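Ketosynthase (Streptomyces sp. MSC090213JE08, PDB 6KXD) probably catalyses decarboxylative condensation of an acyl-ACP with malonyl-ACP, extending the polyketide chain by two carbons in ishigamide biosynthesis. Local coordinates at residues 73-78 with 149-154; 65-70 with 78-83; 351-356 with 386-391; 295-300 with 356-361. All blocks are in the same frame, centred on the assembly; numbering follows the deposited sequence.

Contact 1 of 4, residues 73-78 with 149-154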
loop_
_atom_site.group_PDB
_atom_site.type_symbol
_atom_site.label_atom_id
_atom_site.label_comp_id
_atom_site.label_asym_id
_atom_site.label_seq_id
_atom_site.Cartn_x
_atom_site.Cartn_y
_atom_site.Cartn_z
ATOM N N ASP A 73 -22.218 -5.435 -0.447
ATOM C CA ASP A 73 -21.931 -4.943 -1.746
ATOM C C ASP A 73 -21.004 -3.708 -1.686
ATOM O O ASP A 73 -20.634 -3.203 -2.712
ATOM C CB ASP A 73 -23.186 -4.675 -2.561
ATOM C CG ASP A 73 -24.031 -3.527 -2.068
ATOM O OD1 ASP A 73 -23.607 -2.808 -1.119
ATOM O OD2 ASP A 73 -25.136 -3.402 -2.603
ATOM N N ASP A 74 -20.672 -3.225 -0.489
ATOM C CA ASP A 74 -19.707 -2.138 -0.364
ATOM C C ASP A 74 -18.294 -2.680 -0.543
ATOM O O ASP A 74 -17.351 -1.926 -0.605
ATOM C CB ASP A 74 -19.854 -1.453 0.996
ATOM C CG ASP A 74 -20.955 -0.415 1.016
ATOM O OD1 ASP A 74 -21.633 -0.283 -0.011
ATOM O OD2 ASP A 74 -21.082 0.283 2.066
ATOM N N MET A 75 -18.157 -4.001 -0.542
ATOM C CA MET A 75 -16.824 -4.635 -0.586
ATOM C C MET A 75 -16.844 -5.706 -1.655
ATOM O O MET A 75 -17.867 -6.383 -1.810
ATOM C CB MET A 75 -16.518 -5.354 0.715
ATOM C CG MET A 75 -16.587 -4.480 1.913
ATOM S SD MET A 75 -16.620 -5.380 3.423
ATOM C CE MET A 75 -18.372 -5.752 3.578
ATOM N N GLY A 76 -15.705 -5.922 -2.318
ATOM C CA GLY A 76 -15.527 -7.150 -2.983
ATOM C C GLY A 76 -15.020 -8.192 -2.024
ATOM O O GLY A 76 -14.932 -7.986 -0.814
ATOM N N ARG A 77 -14.627 -9.326 -2.580
ATOM C CA ARG A 77 -14.238 -10.431 -1.783
ATOM C C ARG A 77 -13.037 -10.090 -0.889
ATOM O O ARG A 77 -12.948 -10.528 0.244
ATOM C CB ARG A 77 -13.985 -11.620 -2.717
ATOM C CG ARG A 77 -13.825 -12.939 -1.985
ATOM C CD ARG A 77 -15.060 -13.363 -1.195
ATOM N NE ARG A 77 -15.990 -14.141 -2.007
ATOM C CZ ARG A 77 -16.144 -15.464 -1.970
ATOM N NH1 ARG A 77 -15.389 -16.224 -1.195
ATOM N NH2 ARG A 77 -17.078 -16.019 -2.721
ATOM N N ALA A 78 -12.040 -9.368 -1.420
ATOM C CA ALA A 78 -10.868 -9.155 -0.619
ATOM C C ALA A 78 -11.246 -8.339 0.630
ATOM O O ALA A 78 -10.744 -8.613 1.724
ATOM C CB ALA A 78 -9.804 -8.460 -1.411
ATOM N N SER A 149 -8.888 -0.962 3.901
ATOM C CA SER A 149 -8.574 -0.490 5.224
ATOM C C SER A 149 -9.754 0.223 5.845
ATOM O O SER A 149 -10.054 -0.029 6.995
ATOM C CB SER A 149 -7.319 0.407 5.174
ATOM O OG SER A 149 -6.208 -0.455 5.185
ATOM N N THR A 150 -10.388 1.084 5.068
ATOM C CA THR A 150 -11.465 1.938 5.575
ATOM C C THR A 150 -12.694 1.098 5.959
ATOM O O THR A 150 -13.372 1.422 6.937
ATOM C CB THR A 150 -11.866 3.047 4.600
ATOM O OG1 THR A 150 -12.364 2.521 3.363
ATOM C CG2 THR A 150 -10.723 4.020 4.382
ATOM N N VAL A 151 -12.984 0.009 5.234
ATOM C CA VAL A 151 -14.186 -0.776 5.592
ATOM C C VAL A 151 -14.032 -1.432 6.962
ATOM O O VAL A 151 -15.046 -1.702 7.584
ATOM C CB VAL A 151 -14.569 -1.844 4.561
ATOM C CG1 VAL A 151 -15.140 -1.224 3.313
ATOM C CG2 VAL A 151 -13.398 -2.774 4.285
ATOM N N ILE A 152 -12.811 -1.809 7.357
ATOM C CA ILE A 152 -12.569 -2.349 8.658
ATOM C C ILE A 152 -12.976 -1.305 9.692
ATOM O O ILE A 152 -13.598 -1.662 10.692
ATOM C CB ILE A 152 -11.123 -2.768 8.879
ATOM C CG1 ILE A 152 -10.785 -3.951 7.966
ATOM C CG2 ILE A 152 -10.884 -3.051 10.352
ATOM C CD1 ILE A 152 -9.355 -4.292 7.909
ATOM N N ALA A 153 -12.568 -0.055 9.452
ATOM C CA ALA A 153 -12.881 0.988 10.422
ATOM C C ALA A 153 -14.404 1.109 10.506
ATOM O O ALA A 153 -14.995 1.311 11.604
ATOM C CB ALA A 153 -12.229 2.300 10.080
ATOM N N ARG A 154 -15.037 1.052 9.341
ATOM C CA ARG A 154 -16.489 1.150 9.250
ATOM C C ARG A 154 -17.150 0.034 10.059
ATOM O O ARG A 154 -18.064 0.276 10.855
ATOM C CB ARG A 154 -16.947 1.099 7.792
ATOM C CG ARG A 154 -16.691 2.393 7.045
ATOM C CD ARG A 154 -17.274 2.355 5.656
ATOM N NE ARG A 154 -18.711 2.173 5.678
ATOM C CZ ARG A 154 -19.416 1.764 4.620
ATOM N NH1 ARG A 154 -18.802 1.599 3.463
ATOM N NH2 ARG A 154 -20.716 1.542 4.729
#

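Contact 2 of 4, residues 65-70 with 78-83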
loop_
_atom_site.group_PDB
_atom_site.type_symbol
_atom_site.label_atom_id
_atom_site.label_comp_id
_atom_site.label_asym_id
_atom_site.label_seq_id
_atom_site.Cartn_x
_atom_site.Cartn_y
_atom_site.Cartn_z
ATOM N N ARG A 65 -21.048 -14.514 9.323
ATOM C CA ARG A 65 -20.469 -14.878 10.613
ATOM C C ARG A 65 -19.743 -13.672 11.226
ATOM O O ARG A 65 -19.663 -13.561 12.439
ATOM C CB ARG A 65 -19.544 -16.094 10.487
ATOM C CG ARG A 65 -20.266 -17.435 10.503
ATOM C CD ARG A 65 -19.363 -18.664 10.586
ATOM N NE ARG A 65 -18.420 -18.733 11.711
ATOM C CZ ARG A 65 -18.727 -18.710 13.018
ATOM N NH1 ARG A 65 -19.773 -18.037 13.468
ATOM N NH2 ARG A 65 -17.959 -19.352 13.884
ATOM N N TRP A 66 -19.246 -12.752 10.387
ATOM C CA TRP A 66 -18.225 -11.790 10.797
ATOM C C TRP A 66 -18.673 -10.344 10.595
ATOM O O TRP A 66 -18.281 -9.445 11.378
ATOM C CB TRP A 66 -16.959 -12.055 9.983
ATOM C CG TRP A 66 -16.712 -13.518 9.758
ATOM C CD1 TRP A 66 -16.876 -14.233 8.604
ATOM C CD2 TRP A 66 -16.261 -14.445 10.746
ATOM N NE1 TRP A 66 -16.526 -15.542 8.795
ATOM C CE2 TRP A 66 -16.175 -15.707 10.109
ATOM C CE3 TRP A 66 -15.934 -14.331 12.101
ATOM C CZ2 TRP A 66 -15.746 -16.842 10.790
ATOM C CZ3 TRP A 66 -15.539 -15.462 12.778
ATOM C CH2 TRP A 66 -15.449 -16.695 12.129
ATOM N N ILE A 67 -19.417 -10.128 9.508
ATOM C CA ILE A 67 -19.721 -8.807 9.012
ATOM C C ILE A 67 -21.163 -8.474 9.374
ATOM O O ILE A 67 -22.089 -9.207 9.012
ATOM C CB ILE A 67 -19.482 -8.700 7.505
ATOM C CG1 ILE A 67 -18.037 -9.084 7.184
ATOM C CG2 ILE A 67 -19.791 -7.303 7.011
ATOM C CD1 ILE A 67 -17.752 -9.159 5.722
ATOM N N HIS A 68 -21.303 -7.360 10.094
ATOM C CA HIS A 68 -22.583 -6.994 10.712
ATOM C C HIS A 68 -23.106 -5.665 10.192
ATOM O O HIS A 68 -24.361 -5.477 10.098
ATOM C CB HIS A 68 -22.411 -6.956 12.232
ATOM C CG HIS A 68 -22.184 -8.291 12.833
ATOM N ND1 HIS A 68 -23.230 -9.157 13.111
ATOM C CD2 HIS A 68 -21.055 -8.897 13.245
ATOM C CE1 HIS A 68 -22.742 -10.262 13.623
ATOM N NE2 HIS A 68 -21.415 -10.125 13.712
ATOM N N HIS A 69 -22.188 -4.715 9.927
ATOM C CA HIS A 69 -22.524 -3.326 9.775
ATOM C C HIS A 69 -22.381 -2.869 8.340
ATOM O O HIS A 69 -23.137 -2.103 7.910
ATOM C CB HIS A 69 -21.659 -2.432 10.662
ATOM C CG HIS A 69 -21.907 -2.688 12.090
ATOM N ND1 HIS A 69 -20.894 -2.884 13.010
ATOM C CD2 HIS A 69 -23.076 -2.797 12.753
ATOM C CE1 HIS A 69 -21.437 -3.075 14.191
ATOM N NE2 HIS A 69 -22.770 -3.057 14.054
ATOM N N VAL A 70 -21.311 -3.302 7.666
ATOM C CA VAL A 70 -21.025 -2.834 6.364
ATOM C C VAL A 70 -21.839 -3.684 5.393
ATOM O O VAL A 70 -21.694 -4.896 5.388
ATOM C CB VAL A 70 -19.515 -2.954 6.077
ATOM C CG1 VAL A 70 -19.229 -2.535 4.651
ATOM C CG2 VAL A 70 -18.705 -2.121 7.057
ATOM N N ALA A 78 -12.040 -9.368 -1.420
ATOM C CA ALA A 78 -10.868 -9.155 -0.619
ATOM C C ALA A 78 -11.246 -8.339 0.630
ATOM O O ALA A 78 -10.744 -8.613 1.724
ATOM C CB ALA A 78 -9.804 -8.460 -1.411
ATOM N N GLY A 79 -12.080 -7.328 0.417
ATOM C CA GLY A 79 -12.570 -6.453 1.499
ATOM C C GLY A 79 -13.351 -7.259 2.513
ATOM O O GLY A 79 -13.174 -7.127 3.692
ATOM N N GLN A 80 -14.180 -8.182 2.025
ATOM C CA GLN A 80 -14.909 -9.026 2.939
ATOM C C GLN A 80 -13.940 -9.860 3.763
ATOM O O GLN A 80 -14.067 -9.949 4.966
ATOM C CB GLN A 80 -15.966 -9.870 2.225
ATOM C CG GLN A 80 -17.004 -9.021 1.538
ATOM C CD GLN A 80 -17.950 -9.878 0.732
ATOM O OE1 GLN A 80 -18.017 -11.088 0.919
ATOM N NE2 GLN A 80 -18.719 -9.235 -0.105
ATOM N N TYR A 81 -12.912 -10.437 3.128
ATOM C CA TYR A 81 -12.003 -11.196 3.906
ATOM C C TYR A 81 -11.305 -10.344 4.959
ATOM O O TYR A 81 -11.075 -10.799 6.114
ATOM C CB TYR A 81 -10.934 -11.833 3.028
ATOM C CG TYR A 81 -11.393 -12.889 2.066
ATOM C CD1 TYR A 81 -12.575 -13.590 2.244
ATOM C CD2 TYR A 81 -10.585 -13.268 1.004
ATOM C CE1 TYR A 81 -12.964 -14.572 1.352
ATOM C CE2 TYR A 81 -10.956 -14.269 0.122
ATOM C CZ TYR A 81 -12.148 -14.941 0.314
ATOM O OH TYR A 81 -12.584 -15.919 -0.527
ATOM N N ALA A 82 -10.963 -9.106 4.577
ATOM C CA ALA A 82 -10.209 -8.246 5.442
ATOM C C ALA A 82 -11.034 -7.964 6.710
ATOM O O ALA A 82 -10.547 -8.085 7.855
ATOM C CB ALA A 82 -9.900 -6.971 4.727
ATOM N N VAL A 83 -12.294 -7.633 6.450
ATOM C CA VAL A 83 -13.232 -7.228 7.519
ATOM C C VAL A 83 -13.482 -8.444 8.426
ATOM O O VAL A 83 -13.419 -8.322 9.656
ATOM C CB VAL A 83 -14.539 -6.661 6.929
ATOM C CG1 VAL A 83 -15.568 -6.386 8.017
ATOM C CG2 VAL A 83 -14.331 -5.381 6.144
#

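Contact 3 of 4, residues 351-356 with 386-391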
loop_
_atom_site.group_PDB
_atom_site.type_symbol
_atom_site.label_atom_id
_atom_site.label_comp_id
_atom_site.label_asym_id
_atom_site.label_seq_id
_atom_site.Cartn_x
_atom_site.Cartn_y
_atom_site.Cartn_z
ATOM N N LEU A 351 1.961 -18.186 15.830
ATOM C CA LEU A 351 1.322 -19.406 16.330
ATOM C C LEU A 351 2.399 -20.472 16.573
ATOM O O LEU A 351 2.324 -21.278 17.538
ATOM C CB LEU A 351 0.302 -19.854 15.296
ATOM C CG LEU A 351 -0.987 -19.048 15.261
ATOM C CD1 LEU A 351 -1.870 -19.490 14.111
ATOM C CD2 LEU A 351 -1.732 -19.134 16.596
ATOM N N ALA A 352 3.416 -20.455 15.710
ATOM C CA ALA A 352 4.543 -21.357 15.809
ATOM C C ALA A 352 5.257 -21.081 17.121
ATOM O O ALA A 352 5.596 -22.048 17.818
ATOM C CB ALA A 352 5.481 -21.219 14.643
ATOM N N ILE A 353 5.450 -19.787 17.440
ATOM C CA ILE A 353 6.058 -19.320 18.688
ATOM C C ILE A 353 5.243 -19.818 19.882
ATOM O O ILE A 353 5.823 -20.407 20.787
ATOM C CB ILE A 353 6.204 -17.787 18.735
ATOM C CG1 ILE A 353 7.421 -17.322 17.931
ATOM C CG2 ILE A 353 6.253 -17.288 20.168
ATOM C CD1 ILE A 353 7.347 -15.875 17.495
ATOM N N GLU A 354 3.940 -19.517 19.864
ATOM C CA GLU A 354 2.994 -19.738 20.946
ATOM C C GLU A 354 2.852 -21.243 21.241
ATOM O O GLU A 354 2.787 -21.624 22.399
ATOM C CB GLU A 354 1.652 -19.112 20.551
ATOM C CG GLU A 354 0.637 -19.001 21.677
ATOM C CD GLU A 354 -0.733 -18.478 21.245
ATOM O OE1 GLU A 354 -0.972 -18.363 20.031
ATOM O OE2 GLU A 354 -1.574 -18.202 22.125
ATOM N N HIS A 355 2.792 -22.075 20.190
ATOM C CA HIS A 355 2.422 -23.493 20.281
ATOM C C HIS A 355 3.648 -24.407 20.139
ATOM O O HIS A 355 3.501 -25.615 20.187
ATOM C CB HIS A 355 1.325 -23.828 19.260
ATOM C CG HIS A 355 0.046 -23.137 19.576
ATOM N ND1 HIS A 355 -0.720 -23.489 20.671
ATOM C CD2 HIS A 355 -0.555 -22.058 19.018
ATOM C CE1 HIS A 355 -1.761 -22.680 20.745
ATOM N NE2 HIS A 355 -1.683 -21.803 19.742
ATOM N N GLY A 356 4.846 -23.825 19.999
ATOM C CA GLY A 356 6.103 -24.566 20.002
ATOM C C GLY A 356 6.156 -25.560 18.853
ATOM O O GLY A 356 6.531 -26.710 19.034
ATOM N N ARG A 386 11.389 -19.634 19.953
ATOM C CA ARG A 386 11.328 -18.407 20.724
ATOM C C ARG A 386 11.321 -17.180 19.783
ATOM O O ARG A 386 10.708 -16.191 20.121
ATOM C CB ARG A 386 12.485 -18.341 21.730
ATOM C CG ARG A 386 12.480 -19.428 22.803
ATOM C CD ARG A 386 13.882 -19.696 23.344
ATOM N NE ARG A 386 14.784 -20.264 22.330
ATOM C CZ ARG A 386 16.119 -20.245 22.383
ATOM N NH1 ARG A 386 16.734 -19.797 23.465
ATOM N NH2 ARG A 386 16.836 -20.663 21.351
ATOM N N ILE A 387 12.036 -17.251 18.651
ATOM C CA ILE A 387 12.231 -16.106 17.753
ATOM C C ILE A 387 12.127 -16.615 16.316
ATOM O O ILE A 387 12.753 -17.622 15.954
ATOM C CB ILE A 387 13.570 -15.390 18.048
ATOM C CG1 ILE A 387 13.661 -14.965 19.520
ATOM C CG2 ILE A 387 13.781 -14.208 17.100
ATOM C CD1 ILE A 387 14.910 -14.188 19.878
ATOM N N VAL A 388 11.306 -15.932 15.505
ATOM C CA VAL A 388 11.030 -16.375 14.165
ATOM C C VAL A 388 11.151 -15.181 13.206
ATOM O O VAL A 388 10.797 -14.077 13.538
ATOM C CB VAL A 388 9.649 -17.037 14.059
ATOM C CG1 VAL A 388 9.384 -17.543 12.654
ATOM C CG2 VAL A 388 9.470 -18.155 15.071
ATOM N N GLN A 389 11.751 -15.449 12.050
ATOM C CA GLN A 389 11.855 -14.502 10.946
ATOM C C GLN A 389 10.808 -14.870 9.888
ATOM O O GLN A 389 10.658 -16.005 9.479
ATOM C CB GLN A 389 13.286 -14.489 10.421
ATOM C CG GLN A 389 13.459 -13.743 9.112
ATOM C CD GLN A 389 14.893 -13.850 8.652
ATOM O OE1 GLN A 389 15.819 -13.797 9.454
ATOM N NE2 GLN A 389 15.088 -14.002 7.361
ATOM N N ASN A 390 10.040 -13.868 9.472
ATOM C CA ASN A 390 9.108 -14.043 8.405
ATOM C C ASN A 390 9.521 -13.157 7.238
ATOM O O ASN A 390 9.455 -11.938 7.348
ATOM C CB ASN A 390 7.707 -13.649 8.867
ATOM C CG ASN A 390 6.621 -13.892 7.847
ATOM O OD1 ASN A 390 6.516 -15.000 7.298
ATOM N ND2 ASN A 390 5.780 -12.881 7.632
ATOM N N ASN A 391 9.877 -13.801 6.125
ATOM C CA ASN A 391 10.362 -13.184 4.965
ATOM C C ASN A 391 9.221 -12.894 4.002
ATOM O O ASN A 391 8.225 -13.614 3.898
ATOM C CB ASN A 391 11.343 -14.042 4.171
ATOM C CG ASN A 391 12.695 -14.200 4.829
ATOM O OD1 ASN A 391 12.955 -13.677 5.908
ATOM N ND2 ASN A 391 13.571 -14.926 4.159
#

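Contact 4 of 4, residues 295-300 with 356-361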
loop_
_atom_site.group_PDB
_atom_site.type_symbol
_atom_site.label_atom_id
_atom_site.label_comp_id
_atom_site.label_asym_id
_atom_site.label_seq_id
_atom_site.Cartn_x
_atom_site.Cartn_y
_atom_site.Cartn_z
ATOM N N ILE A 295 17.708 -17.058 15.910
ATOM C CA ILE A 295 16.545 -17.334 15.056
ATOM C C ILE A 295 16.283 -18.846 15.014
ATOM O O ILE A 295 17.120 -19.636 14.587
ATOM C CB ILE A 295 16.725 -16.740 13.648
ATOM C CG1 ILE A 295 16.859 -15.210 13.689
ATOM C CG2 ILE A 295 15.600 -17.230 12.740
ATOM C CD1 ILE A 295 15.679 -14.470 14.284
ATOM N N ASP A 296 15.075 -19.237 15.430
ATOM C CA ASP A 296 14.689 -20.635 15.520
ATOM C C ASP A 296 14.294 -21.172 14.153
ATOM O O ASP A 296 14.660 -22.276 13.817
ATOM C CB ASP A 296 13.621 -20.807 16.595
ATOM C CG ASP A 296 14.249 -20.466 17.932
ATOM O OD1 ASP A 296 15.370 -20.977 18.176
ATOM O OD2 ASP A 296 13.691 -19.620 18.656
ATOM N N PHE A 297 13.532 -20.399 13.372
ATOM C CA PHE A 297 13.318 -20.739 11.974
ATOM C C PHE A 297 12.942 -19.469 11.192
ATOM O O PHE A 297 12.573 -18.453 11.754
ATOM C CB PHE A 297 12.296 -21.876 11.798
ATOM C CG PHE A 297 10.844 -21.508 11.964
ATOM C CD1 PHE A 297 10.277 -21.428 13.223
ATOM C CD2 PHE A 297 10.062 -21.183 10.865
ATOM C CE1 PHE A 297 8.945 -21.078 13.377
ATOM C CE2 PHE A 297 8.736 -20.807 11.017
ATOM C CZ PHE A 297 8.171 -20.786 12.271
ATOM N N ILE A 298 13.117 -19.573 9.883
ATOM C CA ILE A 298 12.690 -18.596 8.926
ATOM C C ILE A 298 11.432 -19.136 8.281
ATOM O O ILE A 298 11.423 -20.283 7.793
ATOM C CB ILE A 298 13.796 -18.346 7.889
ATOM C CG1 ILE A 298 15.071 -17.856 8.567
ATOM C CG2 ILE A 298 13.294 -17.415 6.785
ATOM C CD1 ILE A 298 16.331 -18.004 7.739
ATOM N N SER A 299 10.375 -18.321 8.297
ATOM C CA SER A 299 9.237 -18.478 7.419
ATOM C C SER A 299 9.587 -17.755 6.109
ATOM O O SER A 299 9.622 -16.504 6.048
ATOM C CB SER A 299 7.969 -17.915 8.032
ATOM O OG SER A 299 6.930 -17.850 7.061
ATOM N N ALA A 300 9.918 -18.548 5.098
ATOM C CA ALA A 300 10.451 -18.097 3.848
ATOM C C ALA A 300 9.340 -17.473 3.007
ATOM O O ALA A 300 8.194 -17.838 3.152
ATOM C CB ALA A 300 11.093 -19.238 3.116
ATOM N N GLY A 356 4.846 -23.825 19.999
ATOM C CA GLY A 356 6.103 -24.566 20.002
ATOM C C GLY A 356 6.156 -25.560 18.853
ATOM O O GLY A 356 6.531 -26.710 19.034
ATOM N N PHE A 357 5.795 -25.104 17.647
ATOM C CA PHE A 357 5.940 -25.927 16.444
ATOM C C PHE A 357 6.505 -25.119 15.270
ATOM O O PHE A 357 6.523 -23.902 15.281
ATOM C CB PHE A 357 4.611 -26.552 16.049
ATOM C CG PHE A 357 3.658 -25.628 15.343
ATOM C CD1 PHE A 357 3.642 -25.550 13.960
ATOM C CD2 PHE A 357 2.744 -24.882 16.063
ATOM C CE1 PHE A 357 2.741 -24.722 13.315
ATOM C CE2 PHE A 357 1.829 -24.069 15.413
ATOM C CZ PHE A 357 1.846 -23.976 14.042
ATOM N N ILE A 358 6.966 -25.857 14.261
ATOM C CA ILE A 358 7.455 -25.311 13.036
ATOM C C ILE A 358 6.634 -25.947 11.930
ATOM O O ILE A 358 6.642 -27.173 11.762
ATOM C CB ILE A 358 8.959 -25.556 12.834
ATOM C CG1 ILE A 358 9.806 -24.984 13.965
ATOM C CG2 ILE A 358 9.392 -24.994 11.485
ATOM C CD1 ILE A 358 11.261 -25.340 13.822
ATOM N N PRO A 359 5.867 -25.137 11.166
ATOM C CA PRO A 359 4.969 -25.672 10.164
ATOM C C PRO A 359 5.824 -26.182 9.022
ATOM O O PRO A 359 6.941 -25.687 8.828
ATOM C CB PRO A 359 4.113 -24.473 9.751
ATOM C CG PRO A 359 5.015 -23.288 9.992
ATOM C CD PRO A 359 5.824 -23.668 11.215
ATOM N N PRO A 360 5.312 -27.161 8.250
ATOM C CA PRO A 360 6.109 -27.824 7.221
ATOM C C PRO A 360 6.108 -27.140 5.856
ATOM O O PRO A 360 5.133 -26.458 5.494
ATOM C CB PRO A 360 5.410 -29.177 7.021
ATOM C CG PRO A 360 3.962 -28.894 7.380
ATOM C CD PRO A 360 3.966 -27.742 8.373
ATOM N N THR A 361 7.179 -27.410 5.101
ATOM C CA THR A 361 7.173 -27.272 3.666
ATOM C C THR A 361 6.681 -28.598 3.074
ATOM O O THR A 361 7.434 -29.592 3.063
ATOM C CB THR A 361 8.566 -26.911 3.134
ATOM O OG1 THR A 361 9.115 -25.887 3.956
ATOM C CG2 THR A 361 8.530 -26.518 1.674
#

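Contact 1 of 4, residues 73-78 with 149-154
D74 and R154 form a salt bridge beside the apolar pair M75 and V151. The contact lies in the N-terminal half of the thiolase-like ketosynthase fold. It joins the turn leading into helix 77-93 to helix 147-156. G76 sits at the N-cap position of helix 77-93. The side chains of D74 and R154 cross at about a right angle, and their carboxylate and guanidinium planes are 52° apart. R154 comes end-on, with NH1 and NH2 both directed to D74 OD2. A bend in the R154 chain at chi3 (61°) turns the guanidinium so that this oxygen lies at its edge. M75 meets V151 in a simpler way: its CG lies 3.8 Å from CG1 of V151, and the two side chains cross at a slant. The pair is buried, whereas the salt bridge is partly exposed. Helix 147-156 also faces another chain: T150 OG1 bonds to D363 O of a neighbouring subunit, and R154 packs on I261 of that subunit. R154 NH1 and NH2 each lie 3.0 Å from D74 OD2. NH2 comes nearly in line with the C-O bond of D74, and NH1 comes from 39° above the carboxylate plane.

Contact 2 of 4, residues 65-70 with 78-83
I67 packs against Q80 and V83, and the contact across the two segments is apolar. I67 CG1 meets V83 CG1 at 3.8 Å, and the two side chains cross at about a right angle. V83 has CG1 anti to its backbone nitrogen (chi1 174°), and this is the branch that touches I67. The I67 chain is extended beyond CG1 (chi2 173°), which carries its terminal methyl one turn back along the helix. There CD1 lies 4.0 Å from Q80 CB. The same methyl also rests 3.8 Å from the backbone oxygen Q80 O, as a van der Waals contact. I67 and V83 are both buried.

The polar links run within the helix or to residues around the contact. Within the helix, V83 N bonds to G79 O at 2.9 Å, and A82 N bonds to A78 O at the same length. The Q80 amide turns to the chain between the segments: NE2 bonds to L72 O. Backbone N-H groups of the loop 65-70 are held by a side chain of helix 147-156: the E155 carboxylate accepts H68 N on one oxygen, and H69 N and V70 N on the other.

Helix 147-156 closes over the same place: V83 also touches V151, and I67 and V83 both touch E155. The arrangement is a non-regular loop folded back over the helix that follows it, within the N-terminal half of a thiolase-like beta-ketoacyl synthase fold.

Contact 3 of 4, residues 351-356 with 386-391
The flat groups stand apart from the I353-V388 pair that makes the contact. The H355 ring carries E354 CG over one face, 4.1 Å above its plane and offset toward the rim, and L351 CD2 at its edge. The Q389 amide uses its edge: NE2 donates to N391 OD1 at 2.6 Å with an N-H...O angle of 163°. The donor lies in the carbonyl plane of N391, on a lone pair. Q389 OE1 meets Y320 OH, and N391 ND2 meets E312 OE1, so both amides have partners at each end. Between the segments the contact is aliphatic. I353 CG1 lies 3.6 Å from V388 CG2, and I353 CD1 lies 3.9 Å from that same methyl. The two side chains run past each other in opposite directions. This packs helix 341-355 onto strand 387-394, an inner strand of the large mixed sheet of the thiolase-like fold. With chi1 at -178°, V388 CG2 lies beside the backbone N, opposite the carbonyl carbon, and this methyl meets the helix. R386 adds backbone: its O lies 4.1 Å from I353 CG1. The R386 side chain sets out away from the helix; its NE forms a salt bridge with D384 OD2.

Contact 4 of 4, residues 295-300 with 356-361
Next to F297, whose ring packs on I358, D296 OD2 accepts two backbone N-H groups, from R386 and I387. This ties the start of segment 295-300 to the start of strand 387-394. T361 OG1 is also held twice, by V375 O and A329 N. These bonds lie at the ends of the two segments. The middle is apolar.

I358 CG2 sits over one face of the F297 ring as a CH-pi contact, 3.9 Å from the ring centroid and 15° off its normal. The methyl is displaced toward the rim. I358 CG1 comes 3.7 Å from F297 CD1, and the two side chains lie alongside, pointing opposite ways. P359 CD reaches 3.9 Å from F297 CZ, at an oblique angle to the ring, and crosses the phenylalanine at about a right angle. F357 turns its side chain away and offers its carbonyl instead: O lies 4.2 Å from F297 CE1. In F297 the CG atom sits between the backbone N and the carbonyl carbon (chi1 77°), and from there the ring reaches I358.

Strand 297-299 is a parallel neighbour of strands 326-328 and 387-394 in the large mixed sheet of the thiolase-like fold. Segment 356-361 follows helix 341-355 and passes the F297 side of that strand. I358 also touches R326 and V328.

All four touching residues are buried. The contact is consistent with hydrophobic packing and a CH-pi contact as what joins these segments; the polar bonds of D296 and T361 go to other parts of the chain.

Overall arrangement
The contacts form two pairs. Contacts 1 and 2 have centres about 6 Å apart and share helix 77-93. They touch through V151 CG2 and V83 CG2 at 3.3 Å, and through M75 SD and V83 CG2 at 3.6 Å. Contacts 3 and 4 have centres about 7 Å apart and share G356. Their strands 387-394 and 297-299 are sheet neighbours, with Q389 O probably hydrogen-bonded to S299 N at 2.6 Å. Contact 1 lies opposite contacts 3 and 4 across the chain's centre; the centres of contacts 1 and 4 are about 32 Å apart. Only contact 1 also meets a neighbouring subunit. Contacts 2 to 4 join parts of the fold by apolar packing; contact 1 adds a salt bridge.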